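Local coordinates for protein angel homolog 2 (Homo sapiens, PDB 6RW0) that removes 2',3'-cyclic phosphates as a member of the CCR4 deadenylase family and probably binds the 3'-untranslated regions of messenger RNA, at residues I141-S146 with L173-Q178; I163-R168 with G203-T208; T347-V352 with L397-D402; L389-R394 with A423-E428. One frame throughout, in Å; residues are numbered along the deposited sequence.

Interaction 1: residues I141-S146 with L173-Q178; sequences ICFKHS and LVLLLQ
Ile141, Leu175 and Phe143 carry most of this contact, which lies in the core between the two beta sheets of the Endonuclease/Exonuclease/phosphatase fold. Strand 137-144 belongs to one sheet and strand 171-179 to the other. The axes of strands 141-144 and 173-178 come within 8.7 Å and run 22° from parallel. No hydrogen bond crosses the gap; side chains fill it. Ile141 sends its two branches to different partners. CG1 lies beside the backbone N (chi1 -61°), and CD1 beyond it reaches the backbone of Leu173, with Ile141 CD1 3.3 Å from Leu173 O. The other branch, Ile141 CG2, meets Leu175 CD1 at 3.5 Å, with the two side chains running alongside in opposite senses. An alanine in place of Ile141 would keep the CB contact with Leu175 but would probably leave Leu173 without its CD1 partner and open a gap between the sheets. Leu175 CD1 also lies 4.1 Å from Phe143 CD1, at the edge of the ring and near its plane. Val191 and Asn193 of strand 189-195 also touch Ile141, while His125 and Phe148 meet Phe143. Over one face of the Phe143 ring, Leu177 makes a CH-pi contact. Leu177 CD2 sits 3.9 Å from the centroid of the Phe143 ring, displaced toward the rim over CD1 and CE1.

Interaction 2: residues I163-R168 with G203-T208; sequences ISLLDR and GDIKLT
Leu165 lies against the first two turns of helix 203-220 and touches three of its residues. Its CG is anti to the backbone N (chi1 170°), and the two methyls beyond it divide the work. Leu165 CD1 packs 3.8 Å from Ile205 CG1 and also comes up to Asp204 OD2. Leu165 CD2 meets Thr208 OG1 tip to tip, at 3.6 Å. That hydroxyl is already engaged, because Thr208 OG1 donates to Asp204 O at 2.9 Å. Thr208 N reaches the same carbonyl from the other face of its plane. Next comes Leu166, the centre of an inverse gamma turn. Leu166 CD2 rests 3.7 Å from Thr208 CG2, and Met212 one turn on adds to the packing. Asp167 then pairs with its neighbour: Arg168 NH1 donates to Asp167 OD1 at 2.8 Å, in the guanidinium plane. The bent side chain of Arg168 crosses that of Ile205 at about a right angle; Ile205 CD1 lies 3.7 Å from Arg168 NH1 and also touches Arg168 CG. The carboxylate of Asp204 has stronger partners outside, in salt bridges with Arg202 and Arg275. The arrangement is a loop laid over the first two turns of a helix. It joins the connection between strands 148-157 and 171-179 to helix 203-220 of the Endonuclease/Exonuclease/phosphatase fold.

Interaction 3: residues T347-V352 with L397-D402; sequences TGIPEV and LLTEQD
Val352 N donates to Leu398 O in the one direct hydrogen bond between these two segments. It is 3.0 Å long and nearly straight, with 166° at the hydrogen. The donor lies almost on the line of the C=O bond. Around it the side chains pack. Val352 CG2 sits 3.6 Å from Leu398 O and also lies against the backbone of Thr399. Glu351 crosses Leu397 at about a right angle, and Leu397 CD1 comes 3.7 Å from Glu351 OE1. On the other flank Ile349 CG2 meets Thr399 CG2 at 3.5 Å. Leu397 CD2 lies near Val352 O, a buried carbonyl with no polar partner in the model. Two waters bridge the segments. One donates to Pro350 O and accepts from Glu400 N, and the other joins Glu351 OE2 to Leu397 N. This is a loop packed against the N-terminal end of helix 400-405, and Thr399 is the N-cap. Thr399 and Asp402 form a capping box: Asp402 N donates to Thr399 OG1 at 3.0 Å, and Thr399 N returns a bond to Asp402 OD2 at 3.0 Å. The hydroxyl of Thr399 sits between the backbone N and the carbonyl carbon (chi1 70°), and its CG2 is left to meet Ile349. An alanine at Thr399 would probably leave Asp402 N without its capping acceptor and Ile349 CG2 with only the longer contact to CB. Farther out, Phe344 touches Thr399, and Leu403 of the helix packs on Val352. Thr362 OG1 is hydrogen-bonded to Glu351 O.

Interaction 4: residues L389-R394 with A423-E428; sequences LKLLAR and AKFRLE
Lys424 O takes two N-H groups from the facing strand. Leu392 N donates to Lys424 O at 2.8 Å. Ala393 N adds a weak bond to Lys424 O, 3.4 Å long. Two successive residues thus face one, which defines a classic beta bulge. On one side of it Lys424 N donates to Ala393 O at 2.9 Å. On the other, Lys390 and Arg426 form a hydrogen-bonded pair in which each N-H reaches the other's carbonyl. The strands are antiparallel, their axes 148° apart, and they lie next to each other in one of the two large sheets of the Endonuclease/Exonuclease/phosphatase fold. Strand 49-58 continues that sheet beyond 421-428, and strand 20-22 lies beyond 390-395. With its CG anti to the carbonyl carbon (chi1 -61°), the bulge residue Leu392 lies against the side chains of Lys424 and Arg426. Leu392 CD2 stands 3.9 Å above the centre of the guanidinium plane of Arg426, and Leu392 CD1 lies 3.5 Å from Lys424 CE. The polar end of Arg426 is held by a salt bridge to Asp51. On the face of the sheet opposite Lys424 and Arg426, Leu391 CD1 packs 3.8 Å from Phe425 CE1 and also against Ala423 CB. Tyr368 of strand 359-369, in the other large sheet, meets the Phe425 ring and touches Leu391. Lys390 crosses Glu428, close to the C terminus, at about a right angle. Lys390 NZ forms a salt bridge with Glu428 OE2, 3.2 Å away, with a weak hydrogen bond.

How the interactions relate
Following the chain from the N terminus, interaction 1 opens on strand 137-144, after earlier strands of the same sheet. It closes a loop by bringing strand 171-179 of the other sheet against it. Interaction 2 opens inside that loop, at 163-168, and closes later on helix 203-220, so the two cross. Both are complete well before interaction 3 opens at 347-352. Interaction 4 opens at 389-394, interaction 3 closes at 397-402, and interaction 4 closes at 423-428; these two also cross. Interactions 1 and 4 reach the same sheet, with nearest atoms about 8 Å apart. Interactions 2 and 3 instead join loops to the starts of helices, their centres about 31 Å apart.

Interaction 1: residues I141-S146 with L173-Q178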
# COMPACT_ATOMS: atom_id res chain seq x y z
N ILE A 141 -3.63 6.03 -8.41
CA ILE A 141 -2.38 5.70 -9.08
C ILE A 141 -2.19 6.72 -10.19
O ILE A 141 -3.07 6.90 -11.03
CB ILE A 141 -2.35 4.27 -9.64
CG1 ILE A 141 -2.51 3.23 -8.54
CG2 ILE A 141 -1.01 4.03 -10.36
CD1 ILE A 141 -2.68 1.78 -9.05
N CYS A 142 -1.04 7.39 -10.17
CA CYS A 142 -0.72 8.45 -11.12
C CYS A 142 0.61 8.11 -11.76
O CYS A 142 1.47 7.49 -11.13
CB CYS A 142 -0.61 9.79 -10.38
SG CYS A 142 -1.97 10.13 -9.22
N PHE A 143 0.80 8.48 -13.01
CA PHE A 143 2.07 8.15 -13.69
C PHE A 143 2.41 9.26 -14.69
O PHE A 143 1.53 9.90 -15.17
CB PHE A 143 1.97 6.77 -14.35
CG PHE A 143 0.95 6.73 -15.45
CD1 PHE A 143 -0.34 6.30 -15.23
CD2 PHE A 143 1.29 7.21 -16.70
CE1 PHE A 143 -1.25 6.30 -16.26
CE2 PHE A 143 0.37 7.21 -17.72
CZ PHE A 143 -0.89 6.75 -17.50
N LYS A 144 3.69 9.50 -14.90
CA LYS A 144 4.11 10.55 -15.84
C LYS A 144 3.71 10.10 -17.24
O LYS A 144 4.13 9.04 -17.63
CB LYS A 144 5.62 10.76 -15.76
CG LYS A 144 6.09 11.43 -14.48
CD LYS A 144 5.55 12.81 -14.30
CE LYS A 144 6.32 13.62 -13.28
NZ LYS A 144 7.67 13.94 -13.79
N HIS A 145 3.01 10.92 -18.01
CA HIS A 145 2.61 10.50 -19.38
C HIS A 145 3.82 10.45 -20.32
O HIS A 145 3.72 9.77 -21.28
CB HIS A 145 1.36 11.22 -19.88
CG HIS A 145 1.32 12.66 -19.60
ND1 HIS A 145 2.19 13.52 -20.20
CD2 HIS A 145 0.50 13.39 -18.84
CE1 HIS A 145 1.93 14.74 -19.79
NE2 HIS A 145 0.90 14.68 -18.95
N SER A 146 4.91 11.13 -20.01
CA SER A 146 6.19 11.05 -20.74
C SER A 146 6.82 9.66 -20.59
O SER A 146 7.62 9.32 -21.42
CB SER A 146 7.14 12.13 -20.31
OG SER A 146 7.66 11.88 -19.02
N LEU A 173 -6.72 -0.70 -6.58
CA LEU A 173 -6.68 -0.23 -7.96
C LEU A 173 -5.45 -0.83 -8.62
O LEU A 173 -4.38 -0.86 -8.01
CB LEU A 173 -6.63 1.30 -8.03
CG LEU A 173 -6.69 1.91 -9.43
CD1 LEU A 173 -7.96 1.58 -10.16
CD2 LEU A 173 -6.53 3.43 -9.28
N VAL A 174 -5.62 -1.34 -9.83
CA VAL A 174 -4.54 -1.97 -10.58
C VAL A 174 -4.50 -1.34 -11.97
O VAL A 174 -5.52 -1.35 -12.68
CB VAL A 174 -4.72 -3.50 -10.69
CG1 VAL A 174 -3.56 -4.12 -11.44
CG2 VAL A 174 -4.87 -4.11 -9.29
N LEU A 175 -3.36 -0.79 -12.35
CA LEU A 175 -3.18 -0.27 -13.69
C LEU A 175 -2.22 -1.17 -14.44
O LEU A 175 -1.29 -1.73 -13.86
CB LEU A 175 -2.62 1.16 -13.71
CG LEU A 175 -3.36 2.26 -12.96
CD1 LEU A 175 -2.81 3.64 -13.36
CD2 LEU A 175 -4.86 2.22 -13.15
N LEU A 176 -2.42 -1.29 -15.75
CA LEU A 176 -1.45 -1.91 -16.62
C LEU A 176 -0.89 -0.80 -17.50
O LEU A 176 -1.65 -0.11 -18.18
CB LEU A 176 -2.08 -3.02 -17.45
CG LEU A 176 -1.04 -3.87 -18.17
CD1 LEU A 176 -0.15 -4.69 -17.23
CD2 LEU A 176 -1.74 -4.79 -19.16
N LEU A 177 0.42 -0.61 -17.42
CA LEU A 177 1.13 0.51 -18.08
C LEU A 177 2.12 -0.00 -19.12
O LEU A 177 2.73 -0.99 -18.87
CB LEU A 177 1.89 1.33 -17.03
CG LEU A 177 1.07 1.91 -15.89
CD1 LEU A 177 1.98 2.68 -14.96
CD2 LEU A 177 -0.03 2.81 -16.39
N GLN A 178 2.26 0.69 -20.23
CA GLN A 178 3.24 0.33 -21.27
C GLN A 178 4.39 1.34 -21.19
O GLN A 178 4.14 2.50 -21.43
CB GLN A 178 2.61 0.35 -22.65
CG GLN A 178 3.58 -0.09 -23.73
CD GLN A 178 4.08 -1.49 -23.51
OE1 GLN A 178 3.32 -2.38 -23.18
NE2 GLN A 178 5.37 -1.69 -23.64

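Interaction 2: residues I163-R168 with G203-T208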
# COMPACT_ATOMS: atom_id res chain seq x y z
N ILE A 163 -21.91 -11.22 0.37
CA ILE A 163 -21.00 -12.00 1.21
C ILE A 163 -20.86 -11.28 2.54
O ILE A 163 -20.22 -10.22 2.61
CB ILE A 163 -19.63 -12.18 0.53
CG1 ILE A 163 -19.84 -12.91 -0.80
CG2 ILE A 163 -18.67 -12.92 1.44
CD1 ILE A 163 -18.62 -12.95 -1.67
N SER A 164 -21.46 -11.83 3.59
CA SER A 164 -21.51 -11.11 4.86
C SER A 164 -20.12 -10.77 5.39
O SER A 164 -19.93 -9.73 6.02
CB SER A 164 -22.30 -11.91 5.89
OG SER A 164 -23.68 -11.92 5.54
N LEU A 165 -19.13 -11.63 5.13
CA LEU A 165 -17.78 -11.36 5.60
C LEU A 165 -17.27 -10.02 5.10
O LEU A 165 -16.57 -9.29 5.83
CB LEU A 165 -16.86 -12.47 5.08
CG LEU A 165 -15.36 -12.28 5.26
CD1 LEU A 165 -14.99 -12.27 6.73
CD2 LEU A 165 -14.56 -13.37 4.56
N LEU A 166 -17.56 -9.70 3.85
CA LEU A 166 -16.93 -8.58 3.15
C LEU A 166 -17.81 -7.34 3.22
O LEU A 166 -18.27 -6.79 2.22
CB LEU A 166 -16.63 -8.99 1.71
CG LEU A 166 -15.46 -9.96 1.61
CD1 LEU A 166 -15.39 -10.56 0.21
CD2 LEU A 166 -14.12 -9.32 1.96
N ASP A 167 -18.01 -6.87 4.45
CA ASP A 167 -18.91 -5.76 4.72
C ASP A 167 -18.19 -4.42 4.87
O ASP A 167 -18.82 -3.44 5.30
CB ASP A 167 -19.78 -6.05 5.95
CG ASP A 167 -18.96 -6.26 7.23
OD1 ASP A 167 -17.75 -6.02 7.23
OD2 ASP A 167 -19.57 -6.68 8.24
N ARG A 168 -16.92 -4.34 4.51
CA ARG A 168 -16.13 -3.12 4.68
C ARG A 168 -15.85 -2.45 3.34
O ARG A 168 -15.81 -3.10 2.28
CB ARG A 168 -14.81 -3.46 5.39
CG ARG A 168 -15.00 -4.10 6.78
CD ARG A 168 -15.84 -3.23 7.67
NE ARG A 168 -15.43 -3.19 9.08
CZ ARG A 168 -15.73 -4.13 9.98
NH1 ARG A 168 -16.43 -5.20 9.61
NH2 ARG A 168 -15.35 -4.00 11.24
N GLY A 203 -8.58 -9.94 10.93
CA GLY A 203 -7.57 -10.51 10.03
C GLY A 203 -8.21 -11.35 8.94
O GLY A 203 -7.59 -11.54 7.93
N ASP A 204 -9.38 -11.91 9.23
CA ASP A 204 -10.16 -12.67 8.23
C ASP A 204 -10.54 -11.72 7.09
O ASP A 204 -10.34 -12.07 5.96
CB ASP A 204 -11.40 -13.30 8.88
CG ASP A 204 -12.30 -12.37 9.66
OD1 ASP A 204 -11.83 -11.38 10.18
OD2 ASP A 204 -13.45 -12.67 9.74
N ILE A 205 -11.02 -10.53 7.39
CA ILE A 205 -11.32 -9.56 6.34
C ILE A 205 -10.05 -9.12 5.64
O ILE A 205 -10.00 -9.05 4.41
CB ILE A 205 -12.15 -8.38 6.88
CG1 ILE A 205 -13.46 -8.87 7.47
CG2 ILE A 205 -12.38 -7.39 5.73
CD1 ILE A 205 -14.25 -7.77 8.10
N LYS A 206 -8.99 -8.82 6.40
CA LYS A 206 -7.75 -8.36 5.79
C LYS A 206 -7.21 -9.35 4.77
O LYS A 206 -6.79 -8.96 3.67
CB LYS A 206 -6.68 -8.13 6.85
CG LYS A 206 -6.70 -6.83 7.57
CD LYS A 206 -5.28 -6.61 8.10
CE LYS A 206 -5.05 -5.18 8.51
NZ LYS A 206 -5.74 -4.82 9.74
N LEU A 207 -7.11 -10.64 5.15
CA LEU A 207 -6.57 -11.64 4.23
C LEU A 207 -7.45 -11.80 3.01
O LEU A 207 -6.95 -12.03 1.90
CB LEU A 207 -6.40 -12.99 4.93
CG LEU A 207 -5.15 -13.07 5.80
CD1 LEU A 207 -5.20 -14.31 6.66
CD2 LEU A 207 -3.88 -13.04 4.97
N THR A 208 -8.77 -11.68 3.18
CA THR A 208 -9.66 -11.82 2.03
C THR A 208 -9.54 -10.62 1.10
O THR A 208 -9.54 -10.79 -0.12
CB THR A 208 -11.10 -12.02 2.51
OG1 THR A 208 -11.17 -13.14 3.42
CG2 THR A 208 -12.04 -12.33 1.36

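Interaction 3: residues T347-V352 with L397-D402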
# COMPACT_ATOMS: atom_id res chain seq x y z
N THR A 347 21.91 -1.35 14.06
CA THR A 347 21.31 -1.32 15.38
C THR A 347 20.21 -2.34 15.61
O THR A 347 19.92 -2.66 16.76
CB THR A 347 20.71 0.08 15.63
OG1 THR A 347 19.74 0.36 14.61
CG2 THR A 347 21.78 1.15 15.58
N GLY A 348 19.58 -2.86 14.55
CA GLY A 348 18.40 -3.69 14.72
C GLY A 348 17.14 -2.92 15.03
O GLY A 348 16.08 -3.53 15.20
N ILE A 349 17.21 -1.59 15.10
CA ILE A 349 16.04 -0.79 15.45
C ILE A 349 15.05 -0.82 14.28
O ILE A 349 15.47 -0.72 13.12
CB ILE A 349 16.46 0.65 15.77
CG1 ILE A 349 17.40 0.66 16.97
CG2 ILE A 349 15.23 1.52 16.03
CD1 ILE A 349 18.09 1.98 17.18
N PRO A 350 13.75 -0.94 14.55
CA PRO A 350 12.78 -1.01 13.45
C PRO A 350 12.61 0.30 12.72
O PRO A 350 12.61 1.39 13.31
CB PRO A 350 11.46 -1.39 14.14
CG PRO A 350 11.82 -1.84 15.50
CD PRO A 350 13.14 -1.24 15.86
N GLU A 351 12.43 0.18 11.41
CA GLU A 351 11.89 1.25 10.59
C GLU A 351 10.41 1.43 10.89
O GLU A 351 9.69 0.46 11.14
CB GLU A 351 11.99 0.86 9.12
CG GLU A 351 13.39 0.80 8.56
CD GLU A 351 13.50 0.25 7.15
OE1 GLU A 351 12.52 -0.32 6.62
OE2 GLU A 351 14.60 0.36 6.57
N VAL A 352 9.94 2.68 10.83
CA VAL A 352 8.51 2.97 10.92
C VAL A 352 8.10 3.77 9.69
O VAL A 352 8.92 4.44 9.06
CB VAL A 352 8.10 3.70 12.22
CG1 VAL A 352 8.52 2.89 13.43
CG2 VAL A 352 8.66 5.11 12.26
N LEU A 397 14.15 5.15 5.49
CA LEU A 397 13.05 5.45 6.44
C LEU A 397 13.68 5.94 7.76
O LEU A 397 14.85 6.21 7.79
CB LEU A 397 12.20 4.17 6.54
CG LEU A 397 11.17 4.00 5.43
CD1 LEU A 397 10.57 2.61 5.50
CD2 LEU A 397 10.09 5.05 5.53
N LEU A 398 12.87 6.13 8.78
CA LEU A 398 13.29 6.65 10.08
C LEU A 398 12.80 5.73 11.19
O LEU A 398 12.03 4.85 10.94
CB LEU A 398 12.70 8.05 10.24
CG LEU A 398 13.10 9.06 9.18
CD1 LEU A 398 12.32 10.34 9.38
CD2 LEU A 398 14.59 9.34 9.22
N THR A 399 13.33 5.93 12.37
CA THR A 399 12.90 5.20 13.57
C THR A 399 11.80 5.98 14.29
O THR A 399 11.58 7.13 14.00
CB THR A 399 14.07 4.95 14.53
OG1 THR A 399 14.42 6.22 15.07
CG2 THR A 399 15.26 4.30 13.87
N GLU A 400 11.14 5.31 15.24
CA GLU A 400 10.11 5.91 16.09
C GLU A 400 10.76 7.06 16.87
O GLU A 400 10.17 8.09 16.97
CB GLU A 400 9.56 4.83 17.04
CG GLU A 400 8.59 5.37 18.07
CD GLU A 400 7.99 4.29 18.95
OE1 GLU A 400 8.36 3.15 18.78
OE2 GLU A 400 7.19 4.64 19.80
N GLN A 401 11.96 6.84 17.40
CA GLN A 401 12.67 7.87 18.18
C GLN A 401 12.96 9.08 17.29
O GLN A 401 12.79 10.18 17.75
CB GLN A 401 13.94 7.31 18.79
CG GLN A 401 14.63 8.33 19.70
CD GLN A 401 15.96 7.90 20.24
OE1 GLN A 401 16.51 6.87 19.88
NE2 GLN A 401 16.50 8.72 21.12
N ASP A 402 13.35 8.86 16.04
CA ASP A 402 13.63 9.97 15.11
C ASP A 402 12.36 10.80 14.96
O ASP A 402 12.43 11.98 14.97
CB ASP A 402 13.97 9.47 13.70
CG ASP A 402 15.34 8.86 13.51
OD1 ASP A 402 16.22 9.19 14.29
OD2 ASP A 402 15.47 8.01 12.61
O HOH W 1 11.79 2.45 15.68
O HOH W 2 15.55 2.66 5.39

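Interaction 4: residues L389-R394 with A423-E428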
# COMPACT_ATOMS: atom_id res chain seq x y z
N LEU A 389 12.25 -7.29 -11.59
CA LEU A 389 12.74 -5.90 -11.62
C LEU A 389 13.97 -5.85 -10.72
O LEU A 389 14.04 -6.62 -9.80
CB LEU A 389 11.67 -4.97 -11.05
CG LEU A 389 10.47 -4.72 -11.95
CD1 LEU A 389 9.38 -4.01 -11.17
CD2 LEU A 389 10.87 -3.93 -13.18
N LYS A 390 14.91 -4.97 -11.03
CA LYS A 390 16.08 -4.76 -10.16
C LYS A 390 15.83 -3.51 -9.34
O LYS A 390 15.44 -2.51 -9.89
CB LYS A 390 17.36 -4.60 -10.99
CG LYS A 390 17.65 -5.76 -11.92
CD LYS A 390 18.37 -6.90 -11.25
CE LYS A 390 19.00 -7.85 -12.25
NZ LYS A 390 19.75 -7.13 -13.31
N LEU A 391 16.01 -3.61 -8.04
CA LEU A 391 15.92 -2.44 -7.17
C LEU A 391 17.25 -1.71 -7.23
O LEU A 391 18.29 -2.26 -6.84
CB LEU A 391 15.61 -2.85 -5.73
CG LEU A 391 15.55 -1.68 -4.76
CD1 LEU A 391 14.43 -0.74 -5.11
CD2 LEU A 391 15.39 -2.19 -3.34
N LEU A 392 17.23 -0.48 -7.72
CA LEU A 392 18.45 0.31 -7.81
C LEU A 392 18.71 1.12 -6.55
O LEU A 392 19.86 1.26 -6.12
CB LEU A 392 18.36 1.27 -8.99
CG LEU A 392 18.20 0.67 -10.39
CD1 LEU A 392 18.04 1.79 -11.42
CD2 LEU A 392 19.41 -0.19 -10.71
N ALA A 393 17.66 1.68 -5.95
CA ALA A 393 17.82 2.58 -4.81
C ALA A 393 16.50 2.72 -4.08
O ALA A 393 15.42 2.48 -4.64
CB ALA A 393 18.30 3.96 -5.26
N ARG A 394 16.59 3.13 -2.82
CA ARG A 394 15.41 3.41 -2.01
C ARG A 394 15.70 4.60 -1.12
O ARG A 394 16.86 4.88 -0.79
CB ARG A 394 15.00 2.21 -1.16
CG ARG A 394 16.05 1.80 -0.15
CD ARG A 394 15.70 0.48 0.51
NE ARG A 394 16.81 0.11 1.39
CZ ARG A 394 17.15 -1.13 1.70
NH1 ARG A 394 16.48 -2.16 1.23
NH2 ARG A 394 18.19 -1.32 2.51
N ALA A 423 11.18 4.27 -4.32
CA ALA A 423 12.12 3.31 -4.87
C ALA A 423 12.42 3.66 -6.31
O ALA A 423 11.56 4.18 -7.03
CB ALA A 423 11.53 1.90 -4.84
N LYS A 424 13.63 3.32 -6.75
CA LYS A 424 13.98 3.37 -8.16
C LYS A 424 14.25 1.95 -8.65
O LYS A 424 15.06 1.23 -8.05
CB LYS A 424 15.19 4.24 -8.45
CG LYS A 424 15.43 4.38 -9.95
CD LYS A 424 16.28 5.60 -10.31
CE LYS A 424 17.27 5.25 -11.41
NZ LYS A 424 17.81 6.45 -12.10
N PHE A 425 13.60 1.59 -9.74
CA PHE A 425 13.68 0.24 -10.32
C PHE A 425 14.30 0.27 -11.72
O PHE A 425 14.25 1.28 -12.37
CB PHE A 425 12.29 -0.38 -10.46
CG PHE A 425 11.60 -0.67 -9.15
CD1 PHE A 425 12.02 -1.68 -8.32
CD2 PHE A 425 10.50 0.08 -8.77
CE1 PHE A 425 11.37 -1.93 -7.12
CE2 PHE A 425 9.87 -0.17 -7.57
CZ PHE A 425 10.30 -1.17 -6.76
N ARG A 426 14.85 -0.86 -12.12
CA ARG A 426 15.38 -1.06 -13.47
C ARG A 426 14.69 -2.27 -14.09
O ARG A 426 14.68 -3.31 -13.48
CB ARG A 426 16.89 -1.33 -13.45
CG ARG A 426 17.43 -1.75 -14.81
CD ARG A 426 18.90 -1.44 -14.96
NE ARG A 426 19.16 -0.02 -14.88
CZ ARG A 426 20.32 0.50 -14.52
NH1 ARG A 426 21.34 -0.29 -14.28
NH2 ARG A 426 20.45 1.80 -14.41
N LEU A 427 14.14 -2.13 -15.28
CA LEU A 427 13.65 -3.29 -16.05
C LEU A 427 14.72 -3.54 -17.11
O LEU A 427 14.92 -2.68 -17.93
CB LEU A 427 12.31 -2.94 -16.68
CG LEU A 427 11.79 -3.98 -17.67
CD1 LEU A 427 11.61 -5.32 -16.99
CD2 LEU A 427 10.50 -3.50 -18.30
N GLU A 428 15.41 -4.66 -17.03
CA GLU A 428 16.41 -5.02 -18.02
C GLU A 428 15.71 -5.51 -19.29
O GLU A 428 14.75 -6.29 -19.22
CB GLU A 428 17.30 -6.15 -17.50
CG GLU A 428 18.03 -5.81 -16.22
CD GLU A 428 19.28 -5.00 -16.46
OE1 GLU A 428 19.51 -4.56 -17.61
OE2 GLU A 428 20.05 -4.81 -15.49